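Local structure of endoglucanase EG-II (Hypocrea jecorina, 3QR3) at residues G119-N122 with A123-T126; A172-T175 with S176-I179; A189-F192 with I193-S197; F125-L128 with W129-A133; D152-I155 with N156-A159. The protein hydrolyses internal beta-1,4-glucosidic bonds of cellulose as a family 5 glycosyl hydrolase, with a catalytic domain built as a TIM barrel. All coordinates share one frame; numbering follows the deposited sequence.

Contact 1: residues G119-N122 with A123-T126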
loop_
_atom_site.group_PDB
_atom_site.type_symbol
_atom_site.label_atom_id
_atom_site.label_comp_id
_atom_site.label_asym_id
_atom_site.label_seq_id
_atom_site.Cartn_x
_atom_site.Cartn_y
_atom_site.Cartn_z
ATOM N N GLY A 119 -21.384 6.249 6.373
ATOM C CA GLY A 119 -20.321 7.020 7.002
ATOM C C GLY A 119 -20.123 8.326 6.252
ATOM O O GLY A 119 -21.091 8.924 5.797
ATOM N N PRO A 120 -18.867 8.777 6.113
ATOM C CA PRO A 120 -18.576 10.005 5.360
ATOM C C PRO A 120 -19.213 9.983 3.968
ATOM O O PRO A 120 -19.431 8.912 3.422
ATOM C CB PRO A 120 -17.052 9.977 5.231
ATOM C CG PRO A 120 -16.596 9.180 6.410
ATOM C CD PRO A 120 -17.647 8.138 6.632
ATOM N N THR A 121 -19.524 11.150 3.416
ATOM C CA THR A 121 -20.070 11.234 2.064
ATOM C C THR A 121 -18.915 11.128 1.103
ATOM O O THR A 121 -17.762 11.302 1.517
ATOM C CB THR A 121 -20.732 12.586 1.812
ATOM O OG1 THR A 121 -19.755 13.624 1.992
ATOM C CG2 THR A 121 -21.906 12.797 2.777
ATOM N N ASN A 122 -19.205 10.847 -0.168
ATOM C CA ASN A 122 -18.153 10.795 -1.178
ATOM C C ASN A 122 -17.368 12.098 -1.176
ATOM O O ASN A 122 -16.150 12.087 -1.310
ATOM C CB ASN A 122 -18.705 10.527 -2.593
ATOM C CG ASN A 122 -19.101 9.073 -2.812
ATOM O OD1 ASN A 122 -19.746 8.732 -3.811
ATOM N ND2 ASN A 122 -18.720 8.212 -1.884
ATOM N N ALA A 123 -18.070 13.224 -1.021
ATOM C CA ALA A 123 -17.402 14.527 -1.058
ATOM C C ALA A 123 -16.413 14.711 0.097
ATOM O O ALA A 123 -15.386 15.386 -0.048
ATOM C CB ALA A 123 -18.419 15.659 -1.069
ATOM N N GLN A 124 -16.713 14.129 1.250
ATOM C CA GLN A 124 -15.817 14.285 2.397
ATOM C C GLN A 124 -14.518 13.479 2.185
ATOM O O GLN A 124 -13.474 13.803 2.751
ATOM C CB GLN A 124 -16.521 13.882 3.689
ATOM C CG GLN A 124 -17.533 14.921 4.202
ATOM C CD GLN A 124 -18.366 14.410 5.365
ATOM O OE1 GLN A 124 -18.809 13.261 5.369
ATOM N NE2 GLN A 124 -18.587 15.269 6.362
ATOM N N PHE A 125 -14.603 12.438 1.360
ATOM C CA PHE A 125 -13.461 11.579 1.048
ATOM C C PHE A 125 -12.690 12.127 -0.150
ATOM O O PHE A 125 -11.462 12.129 -0.145
ATOM C CB PHE A 125 -13.949 10.137 0.808
ATOM C CG PHE A 125 -12.855 9.143 0.492
ATOM C CD1 PHE A 125 -11.742 9.011 1.314
ATOM C CD2 PHE A 125 -12.979 8.292 -0.603
ATOM C CE1 PHE A 125 -10.747 8.068 1.023
ATOM C CE2 PHE A 125 -11.997 7.352 -0.899
ATOM C CZ PHE A 125 -10.881 7.241 -0.084
ATOM N N THR A 126 -13.399 12.605 -1.171
ATOM C CA THR A 126 -12.717 13.129 -2.353
ATOM C C THR A 126 -11.982 14.419 -1.968
ATOM O O THR A 126 -10.940 14.754 -2.531
ATOM C CB THR A 126 -13.683 13.408 -3.539
ATOM O OG1 THR A 126 -14.613 14.429 -3.164
ATOM C CG2 THR A 126 -14.457 12.149 -3.936
#

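Contact 2: residues A172-T175 with S176-I179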
loop_
_atom_site.group_PDB
_atom_site.type_symbol
_atom_site.label_atom_id
_atom_site.label_comp_id
_atom_site.label_asym_id
_atom_site.label_seq_id
_atom_site.Cartn_x
_atom_site.Cartn_y
_atom_site.Cartn_z
ATOM N N ALA A 172 -7.266 17.823 -10.117
ATOM C CA ALA A 172 -6.390 18.637 -9.275
ATOM C C ALA A 172 -5.019 18.838 -9.914
ATOM O O ALA A 172 -4.167 19.536 -9.365
ATOM C CB ALA A 172 -6.238 18.006 -7.909
ATOM N N GLY A 173 -4.798 18.211 -11.063
ATOM C CA GLY A 173 -3.538 18.375 -11.773
ATOM C C GLY A 173 -2.594 17.188 -11.687
ATOM O O GLY A 173 -1.541 17.184 -12.328
ATOM N N ALA A 174 -2.955 16.172 -10.903
ATOM C CA ALA A 174 -2.112 14.975 -10.803
ATOM C C ALA A 174 -2.425 14.014 -11.943
ATOM O O ALA A 174 -3.102 12.997 -11.760
ATOM C CB ALA A 174 -2.279 14.287 -9.437
ATOM N N THR A 175 -1.916 14.341 -13.124
ATOM C CA THR A 175 -2.327 13.664 -14.341
ATOM C C THR A 175 -1.337 12.602 -14.792
ATOM O O THR A 175 -1.671 11.774 -15.637
ATOM C CB THR A 175 -2.534 14.669 -15.492
ATOM O OG1 THR A 175 -1.319 15.394 -15.712
ATOM C CG2 THR A 175 -3.642 15.645 -15.143
ATOM N N SER A 176 -0.129 12.618 -14.233
ATOM C CA SER A 176 0.909 11.687 -14.675
ATOM C C SER A 176 1.016 10.444 -13.787
ATOM O O SER A 176 1.622 9.455 -14.180
ATOM C CB SER A 176 2.268 12.394 -14.714
ATOM O OG SER A 176 2.729 12.675 -13.397
ATOM N N GLN A 177 0.428 10.497 -12.595
ATOM C CA GLN A 177 0.721 9.509 -11.558
ATOM C C GLN A 177 -0.079 8.217 -11.689
ATOM O O GLN A 177 -1.181 8.216 -12.231
ATOM C CB GLN A 177 0.454 10.116 -10.173
ATOM C CG GLN A 177 1.434 11.204 -9.751
ATOM C CD GLN A 177 1.058 12.597 -10.253
ATOM O OE1 GLN A 177 0.183 12.759 -11.102
ATOM N NE2 GLN A 177 1.730 13.610 -9.722
ATOM N N PHE A 178 0.477 7.121 -11.174
ATOM C CA PHE A 178 -0.292 5.897 -10.954
ATOM C C PHE A 178 -1.345 6.112 -9.868
ATOM O O PHE A 178 -1.106 6.819 -8.877
ATOM C CB PHE A 178 0.617 4.740 -10.504
ATOM C CG PHE A 178 1.528 4.203 -11.581
ATOM C CD1 PHE A 178 1.008 3.578 -12.711
ATOM C CD2 PHE A 178 2.911 4.291 -11.441
ATOM C CE1 PHE A 178 1.844 3.067 -13.683
ATOM C CE2 PHE A 178 3.758 3.784 -12.416
ATOM C CZ PHE A 178 3.230 3.165 -13.534
ATOM N N ILE A 179 -2.496 5.470 -10.036
ATOM C CA ILE A 179 -3.548 5.491 -9.027
ATOM C C ILE A 179 -4.023 4.054 -8.785
ATOM O O ILE A 179 -4.285 3.325 -9.728
ATOM C CB ILE A 179 -4.747 6.362 -9.465
ATOM C CG1 ILE A 179 -4.300 7.795 -9.754
ATOM C CG2 ILE A 179 -5.825 6.370 -8.388
ATOM C CD1 ILE A 179 -5.422 8.677 -10.317
HETATM O O HOH W 1 1.326 15.490 -13.060
#

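Contact 3: residues A189-F192 with I193-S197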
loop_
_atom_site.group_PDB
_atom_site.type_symbol
_atom_site.label_atom_id
_atom_site.label_comp_id
_atom_site.label_asym_id
_atom_site.label_seq_id
_atom_site.Cartn_x
_atom_site.Cartn_y
_atom_site.Cartn_z
ATOM N N ALA A 189 -6.385 -10.811 -3.380
ATOM C CA ALA A 189 -6.161 -11.194 -4.764
ATOM C C ALA A 189 -6.995 -12.427 -5.114
ATOM O O ALA A 189 -7.373 -12.623 -6.264
ATOM C CB ALA A 189 -4.655 -11.458 -5.010
ATOM N N GLY A 190 -7.270 -13.262 -4.118
ATOM C CA GLY A 190 -8.044 -14.475 -4.341
ATOM C C GLY A 190 -9.517 -14.236 -4.637
ATOM O O GLY A 190 -10.151 -15.018 -5.347
ATOM N N ALA A 191 -10.068 -13.152 -4.103
ATOM C CA ALA A 191 -11.497 -12.867 -4.245
ATOM C C ALA A 191 -11.767 -11.747 -5.247
ATOM O O ALA A 191 -12.921 -11.415 -5.514
ATOM C CB ALA A 191 -12.099 -12.497 -2.893
ATOM N N PHE A 192 -10.698 -11.167 -5.784
ATOM C CA PHE A 192 -10.797 -9.937 -6.563
ATOM C C PHE A 192 -11.755 -10.059 -7.752
ATOM O O PHE A 192 -12.540 -9.149 -8.022
ATOM C CB PHE A 192 -9.407 -9.474 -7.012
ATOM C CG PHE A 192 -9.405 -8.148 -7.714
ATOM C CD1 PHE A 192 -9.702 -6.983 -7.026
ATOM C CD2 PHE A 192 -9.098 -8.064 -9.060
ATOM C CE1 PHE A 192 -9.703 -5.762 -7.671
ATOM C CE2 PHE A 192 -9.094 -6.845 -9.713
ATOM C CZ PHE A 192 -9.396 -5.693 -9.018
ATOM N N ILE A 193 -11.709 -11.186 -8.451
ATOM C CA ILE A 193 -12.600 -11.379 -9.596
ATOM C C ILE A 193 -13.947 -11.932 -9.145
ATOM O O ILE A 193 -15.001 -11.397 -9.495
ATOM C CB ILE A 193 -11.972 -12.318 -10.650
ATOM C CG1 ILE A 193 -10.699 -11.687 -11.212
ATOM C CG2 ILE A 193 -12.966 -12.626 -11.771
ATOM C CD1 ILE A 193 -9.749 -12.690 -11.858
ATOM N N SER A 194 -13.911 -12.998 -8.353
ATOM C CA SER A 194 -15.137 -13.693 -7.964
ATOM C C SER A 194 -16.120 -12.830 -7.159
ATOM O O SER A 194 -17.322 -13.045 -7.246
ATOM C CB SER A 194 -14.816 -14.981 -7.203
ATOM O OG SER A 194 -14.170 -14.695 -5.972
ATOM N N ASP A 195 -15.628 -11.868 -6.376
ATOM C CA ASP A 195 -16.536 -11.017 -5.591
ATOM C C ASP A 195 -17.030 -9.794 -6.362
ATOM O O ASP A 195 -17.723 -8.937 -5.802
ATOM C CB ASP A 195 -15.940 -10.609 -4.223
ATOM C CG ASP A 195 -14.886 -9.497 -4.325
ATOM O OD1 ASP A 195 -14.693 -8.925 -5.426
ATOM O OD2 ASP A 195 -14.246 -9.198 -3.282
ATOM N N GLY A 196 -16.666 -9.714 -7.644
ATOM C CA GLY A 196 -17.185 -8.672 -8.516
ATOM C C GLY A 196 -16.413 -7.362 -8.512
ATOM O O GLY A 196 -16.787 -6.424 -9.204
ATOM N N SER A 197 -15.337 -7.296 -7.736
ATOM C CA SER A 197 -14.527 -6.079 -7.646
ATOM C C SER A 197 -13.830 -5.773 -8.962
ATOM O O SER A 197 -13.793 -4.631 -9.410
ATOM C CB SER A 197 -13.467 -6.212 -6.534
ATOM O OG SER A 197 -14.064 -6.300 -5.247
HETATM O O HOH W 2 -11.271 -14.064 -7.651
HETATM O O HOH W 3 -12.920 -16.884 -5.096
#

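Contact 4: residues F125-L128 with W129-A133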
loop_
_atom_site.group_PDB
_atom_site.type_symbol
_atom_site.label_atom_id
_atom_site.label_comp_id
_atom_site.label_asym_id
_atom_site.label_seq_id
_atom_site.Cartn_x
_atom_site.Cartn_y
_atom_site.Cartn_z
ATOM N N PHE A 125 -14.603 12.438 1.360
ATOM C CA PHE A 125 -13.461 11.579 1.048
ATOM C C PHE A 125 -12.690 12.127 -0.150
ATOM O O PHE A 125 -11.462 12.129 -0.145
ATOM C CB PHE A 125 -13.949 10.137 0.808
ATOM C CG PHE A 125 -12.855 9.143 0.492
ATOM C CD1 PHE A 125 -11.742 9.011 1.314
ATOM C CD2 PHE A 125 -12.979 8.292 -0.603
ATOM C CE1 PHE A 125 -10.747 8.068 1.023
ATOM C CE2 PHE A 125 -11.997 7.352 -0.899
ATOM C CZ PHE A 125 -10.881 7.241 -0.084
ATOM N N THR A 126 -13.399 12.605 -1.171
ATOM C CA THR A 126 -12.717 13.129 -2.353
ATOM C C THR A 126 -11.982 14.419 -1.968
ATOM O O THR A 126 -10.940 14.754 -2.531
ATOM C CB THR A 126 -13.683 13.408 -3.539
ATOM O OG1 THR A 126 -14.613 14.429 -3.164
ATOM C CG2 THR A 126 -14.457 12.149 -3.936
ATOM N N SER A 127 -12.541 15.144 -1.008
ATOM C CA SER A 127 -11.886 16.332 -0.466
ATOM C C SER A 127 -10.487 16.020 0.084
ATOM O O SER A 127 -9.556 16.815 -0.066
ATOM C CB SER A 127 -12.751 16.947 0.630
ATOM O OG SER A 127 -11.955 17.425 1.688
ATOM N N LEU A 128 -10.343 14.864 0.721
ATOM C CA LEU A 128 -9.032 14.433 1.202
ATOM C C LEU A 128 -8.098 14.224 0.008
ATOM O O LEU A 128 -7.006 14.778 -0.048
ATOM C CB LEU A 128 -9.156 13.139 2.007
ATOM C CG LEU A 128 -7.840 12.412 2.289
ATOM C CD1 LEU A 128 -7.046 13.168 3.347
ATOM C CD2 LEU A 128 -8.093 10.953 2.712
ATOM N N TRP A 129 -8.553 13.448 -0.969
ATOM C CA TRP A 129 -7.709 13.114 -2.107
ATOM C C TRP A 129 -7.441 14.299 -3.029
ATOM O O TRP A 129 -6.382 14.386 -3.643
ATOM C CB TRP A 129 -8.262 11.907 -2.868
ATOM C CG TRP A 129 -7.834 10.631 -2.224
ATOM C CD1 TRP A 129 -8.625 9.727 -1.566
ATOM C CD2 TRP A 129 -6.496 10.134 -2.131
ATOM N NE1 TRP A 129 -7.860 8.688 -1.093
ATOM C CE2 TRP A 129 -6.551 8.913 -1.427
ATOM C CE3 TRP A 129 -5.256 10.599 -2.584
ATOM C CZ2 TRP A 129 -5.408 8.149 -1.162
ATOM C CZ3 TRP A 129 -4.120 9.838 -2.317
ATOM C CH2 TRP A 129 -4.207 8.629 -1.612
ATOM N N SER A 130 -8.384 15.226 -3.109
ATOM C CA SER A 130 -8.188 16.399 -3.953
ATOM C C SER A 130 -7.010 17.215 -3.413
ATOM O O SER A 130 -6.160 17.699 -4.166
ATOM C CB SER A 130 -9.470 17.236 -3.997
ATOM O OG SER A 130 -9.338 18.322 -4.888
ATOM N N GLN A 131 -6.949 17.345 -2.093
ATOM C CA GLN A 131 -5.863 18.079 -1.463
ATOM C C GLN A 131 -4.514 17.394 -1.631
ATOM O O GLN A 131 -3.519 18.048 -1.938
ATOM C CB GLN A 131 -6.150 18.300 0.022
ATOM C CG GLN A 131 -7.343 19.200 0.274
ATOM C CD GLN A 131 -7.599 19.359 1.747
ATOM O OE1 GLN A 131 -6.941 20.150 2.415
ATOM N NE2 GLN A 131 -8.548 18.596 2.267
ATOM N N LEU A 132 -4.474 16.082 -1.427
ATOM C CA LEU A 132 -3.233 15.339 -1.621
ATOM C C LEU A 132 -2.764 15.436 -3.073
ATOM O O LEU A 132 -1.587 15.634 -3.340
ATOM C CB LEU A 132 -3.412 13.881 -1.202
ATOM C CG LEU A 132 -3.593 13.693 0.304
ATOM C CD1 LEU A 132 -4.012 12.258 0.626
ATOM C CD2 LEU A 132 -2.289 14.067 1.009
ATOM N N ALA A 133 -3.695 15.303 -4.007
ATOM C CA ALA A 133 -3.362 15.391 -5.423
ATOM C C ALA A 133 -2.803 16.768 -5.765
ATOM O O ALA A 133 -1.831 16.883 -6.503
ATOM C CB ALA A 133 -4.598 15.099 -6.271
#

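Contact 5: residues D152-I155 with N156-A159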
loop_
_atom_site.group_PDB
_atom_site.type_symbol
_atom_site.label_atom_id
_atom_site.label_comp_id
_atom_site.label_asym_id
_atom_site.label_seq_id
_atom_site.Cartn_x
_atom_site.Cartn_y
_atom_site.Cartn_z
ATOM N N ASP A 152 -16.571 -5.785 3.347
ATOM C CA ASP A 152 -17.978 -5.758 3.694
ATOM C C ASP A 152 -18.624 -4.438 3.279
ATOM O O ASP A 152 -19.391 -3.858 4.034
ATOM C CB ASP A 152 -18.139 -5.992 5.198
ATOM C CG ASP A 152 -17.386 -7.229 5.674
ATOM O OD1 ASP A 152 -17.792 -8.346 5.299
ATOM O OD2 ASP A 152 -16.387 -7.084 6.417
ATOM N N VAL A 153 -18.296 -3.954 2.083
ATOM C CA VAL A 153 -18.997 -2.798 1.529
ATOM C C VAL A 153 -19.787 -3.215 0.282
ATOM O O VAL A 153 -19.567 -4.298 -0.258
ATOM C CB VAL A 153 -18.028 -1.647 1.175
ATOM C CG1 VAL A 153 -17.151 -1.287 2.380
ATOM C CG2 VAL A 153 -17.160 -2.020 -0.035
ATOM N N ASN A 154 -20.724 -2.372 -0.147
ATOM C CA ASN A 154 -21.401 -2.558 -1.431
ATOM C C ASN A 154 -20.416 -2.203 -2.532
ATOM O O ASN A 154 -20.021 -1.042 -2.665
ATOM C CB ASN A 154 -22.643 -1.655 -1.522
ATOM C CG ASN A 154 -23.427 -1.853 -2.826
ATOM O OD1 ASN A 154 -22.885 -1.721 -3.923
ATOM N ND2 ASN A 154 -24.711 -2.165 -2.700
ATOM N N ILE A 155 -20.001 -3.197 -3.311
ATOM C CA ILE A 155 -18.956 -2.976 -4.296
ATOM C C ILE A 155 -19.374 -2.016 -5.408
ATOM O O ILE A 155 -18.527 -1.327 -5.981
ATOM C CB ILE A 155 -18.444 -4.307 -4.916
ATOM C CG1 ILE A 155 -17.150 -4.059 -5.696
ATOM C CG2 ILE A 155 -19.500 -4.931 -5.810
ATOM C CD1 ILE A 155 -16.035 -3.468 -4.867
ATOM N N ASN A 156 -20.667 -1.967 -5.720
ATOM C CA ASN A 156 -21.139 -1.082 -6.780
ATOM C C ASN A 156 -21.009 0.363 -6.332
ATOM O O ASN A 156 -20.484 1.212 -7.049
ATOM C CB ASN A 156 -22.597 -1.384 -7.151
ATOM C CG ASN A 156 -22.799 -2.815 -7.603
ATOM O OD1 ASN A 156 -22.349 -3.205 -8.681
ATOM N ND2 ASN A 156 -23.477 -3.607 -6.782
ATOM N N THR A 157 -21.484 0.635 -5.126
ATOM C CA THR A 157 -21.364 1.971 -4.568
ATOM C C THR A 157 -19.898 2.353 -4.358
ATOM O O THR A 157 -19.494 3.472 -4.677
ATOM C CB THR A 157 -22.151 2.078 -3.258
ATOM O OG1 THR A 157 -23.475 1.588 -3.486
ATOM C CG2 THR A 157 -22.213 3.520 -2.777
ATOM N N TRP A 158 -19.097 1.418 -3.847
ATOM C CA TRP A 158 -17.655 1.671 -3.676
ATOM C C TRP A 158 -16.949 2.059 -4.991
ATOM O O TRP A 158 -16.168 3.014 -5.023
ATOM C CB TRP A 158 -16.953 0.478 -3.005
ATOM C CG TRP A 158 -15.462 0.672 -2.828
ATOM C CD1 TRP A 158 -14.462 -0.080 -3.381
ATOM C CD2 TRP A 158 -14.810 1.690 -2.054
ATOM N NE1 TRP A 158 -13.235 0.402 -2.991
ATOM C CE2 TRP A 158 -13.419 1.488 -2.182
ATOM C CE3 TRP A 158 -15.267 2.747 -1.263
ATOM C CZ2 TRP A 158 -12.488 2.308 -1.558
ATOM C CZ3 TRP A 158 -14.337 3.561 -0.644
ATOM C CH2 TRP A 158 -12.964 3.334 -0.794
ATOM N N ALA A 159 -17.223 1.332 -6.075
ATOM C CA ALA A 159 -16.626 1.661 -7.374
ATOM C C ALA A 159 -16.952 3.086 -7.830
ATOM O O ALA A 159 -16.112 3.759 -8.425
ATOM C CB ALA A 159 -17.072 0.655 -8.448
#

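Contact 1: residues G119-N122 with A123-T126
Thr121 and Gln124 trade hydrogen bonds at the first turn of helix 122-136 and so form a capping box. Thr121 is the N-cap: its hydroxyl takes the backbone N-H of Gln124, with Thr121 OG1 3.2 Å from Gln124 N. A chi1 of 59° tucks OG1 between its own backbone N and carbonyl carbon, facing the turn. The return bond is the straighter one, Thr121 N to Gln124 OE1 at 3.0 Å and 162°, with the donor slightly tilted from the carboxamide plane. To make it, the Gln124 chain runs extended past CG and crosses Thr121 obliquely, laying Gln124 CG 3.4 Å from Thr121 OG1.

The tight side is the inner one. Here Asn122 O receives Thr126 N at 2.8 Å, and Phe125 CB sits 3.6 Å from Asn122 O before its ring leads off to Thr161 and Val165 of helix 155-171. The outer side is looser and faces solvent: Thr121 and Ala123 are exposed, and Ala123 CB comes only to 3.9 Å from Thr121 OG1. Pro120 and Gln124 both rest on Leu74 of a neighbouring loop.

N-H groups at the helix start lack a well-placed carbonyl, Gln124 N making just a weak bond to Thr121 O; Thr121 OG1 and Gln124 OE1 supply side-chain acceptors instead, which is consistent with the box defining where the helix begins.

Contact 2: residues A172-T175 with S176-I179
This is a short-range contact within a loop: the carboxamide of Gln177 folds back on Ala174 where the chain runs from helix 155-171 to strand 179-182, an alpha-to-beta connection of the TIM barrel. The helix ends in a Schellman motif at Gly173, whose phi of 105° would press a side chain against the preceding carbonyl oxygen. An inverse gamma turn centred on Ala174 follows, marked by a weak bond from Thr175 N to Gly173 O at 3.0 Å.

The side chain that fills the bend is Gln177. Its chain kinks at chi2 (86°), which turns the carboxamide toward the preceding residues. Gln177 OE1 consequently lies 3.3 Å from Ala174 CB and 3.0 Å from the carbonyl carbon Ala174 C, and it accepts a weak bond from Ser176 N. The other end of the amide has stronger partners: Gln177 NE2 donates to the carbonyl oxygens of Ala137 and Gln139, just past helix 122-136, and this settles how the amide is turned. Arg170, in the last turn of helix 155-171, bonds through NH1 to both Ala174 O and Gln177 O and so clasps the loop at two points.

Beyond the bend the chain joins the barrel sheet: Phe178, just before strand 179-182, pairs by backbone hydrogen bonding with Phe144 of strand 142-145. Ala174 CB is buried beside Phe144 and Ile169, whereas Thr175 and Ser176 face outward. On that outer side a water lies 3.2 Å from Ser176 OG and donates a weak bond to Gly173 O.

Contact 3: residues A189-F192 with I193-S197
Asp195 folds back over Ala191 while holding the start of helix 197-201. Its backbone N donates to Ala191 O at 2.9 Å, and the side chain then climbs past that same oxygen. CB of Asp195 lies 3.4 Å from Ala191 O; a chi1 of 77° turns the next atom inward, leaving Asp195 CG 3.0 Å from Ala191 O. At the tip the two oxygens part. Asp195 OD1 is an acceptor twice over, from Ser197 N at 2.9 Å, an Asx turn, and from Ser197 OG at 2.7 Å, both donors coming from the same face of the carboxylate plane. Asp195 OD2 passes Ala191 CB at 4.0 Å and ends close to the carboxylate of Asp185; a magnesium ion bound about 6 Å from the Ala191 side chain may ease their like charge. With an alanine here OD1 is gone, and Ser197 N would probably be left without its mate and the helix start less firmly held.

Gly196, with phi 87°, closes a type I turn from Ile193. On the outer side, a water accepts from Ser194 N and donates to Gly190 O.

Phe192 faces the interior, its CD1 3.9 Å from Ser197 CB. The ring meets Phe216 and Val218 of strand 214-219, Leu245 of helix 238-251 and Ala198 and Leu201 of helix 197-201, so the loop is wedged between barrel strand and outer helices.

Contact 4: residues F125-L128 with W129-A133
Phe125 and Trp129, one helical turn apart on helix 122-136, point the same way and pack as an offset edge-to-face pair. The Phe125 ring and the five-membered ring of Trp129 have centroids 5.0 Å apart and planes at 85°. The pyrrole edge of the tryptophan does the touching: Trp129 CD1 stands over one face of the phenylalanine toward its rim, and Trp129 NE1 comes within 3.5 Å of Phe125 CZ. Phe125 leaves the backbone with CG opposite N (chi1 -179°), while Trp129 swings CG to the side of its own N (chi1 -83°); the two different torsions bring face and edge together. NE1 donates to Ile146 O, which, with the packing of Phe125 and Leu132, holds the indole's rotation.

Leu132 CD1 lies over one face of the indole, toward its rim, and also meets Leu128 CD1 at 4.2 Å, the two leucines crossing at a slant.

On the other flank Gln131 reaches back along an extended chain. Its NE2 donates to Ser127 O at 3.1 Å, from well above that carbonyl's plane, while the oxygen lies in the amide plane of the glutamine. Gly76 O takes a second bond from NE2, and OE1 accepts from Leu78 N, so the amide is gripped at both ends. A leucine in its place has no amide to offer Leu78 N and Gly76 O, and would probably weaken the tie between that loop and the helix.

The arrangement is that of an amphipathic outer helix of a TIM barrel: Trp129 and Leu128 lie on strand 99-104, Phe125 and Trp129 on helix 155-171.

Contact 5: residues D152-I155 with N156-A159
Asn154 and Trp158 mark where the extended Val153-Asn154 pair gives way to helix 155-171: psi falls from 113° at Asn154 to -29° at Ile155, and Trp158 N then donates to Asn154 O at 2.9 Å. Ala159 N follows, donating to Ile155 O at 3.0 Å.

Asn154 is the N-cap. Its CG lies anti to the backbone N (chi1 -178°), which carries OD1 over the first turn; the side chain crosses that of Thr157 at about a right angle. There Asn154 OD1 takes Thr157 N at 3.0 Å in a straight bond, though from above the carbonyl plane; Asn156 N, at 2.9 Å from the same OD1, adds a weak one.

Beneath the cap, Val153 CG2 touches Trp158 CB at 3.9 Å, a hydrophobic staple joining the residue before the cap to the fourth residue after it. Ile155 CD1 meets the indole edge at Trp158 CD1, 4.0 Å away. The indole NE1 donates to Pro182 O, at the end of strand 179-182, and the ring rests on Met147 and Pro150.

Cap and staple divide the work: one amide oxygen serves backbone N-H groups on the exposed face, while apolar carbons close the buried side.

In the fold
From the N terminus, contact 1 closes the loop after strand 113-114 as helix 122-136 begins, and contact 4 continues along that helix, sharing Phe125 and Thr126. Contact 5 starts the next helix, 155-171; contact 2 leads from its far end into strand 179-182; contact 3 closes the loop from that strand to helix 197-201. Apart from the overlap of 1 and 4 they run in series, and none nests or crosses. In space, Phe125 touches Trp158, joining contacts 1 and 4 to contact 5. Ala172 packs on Ala133, tying contact 2 to contact 4, and Ser197 lies on Ile155, tying contact 3 to contact 5. Neighbouring helices and loops round the barrel are thus linked.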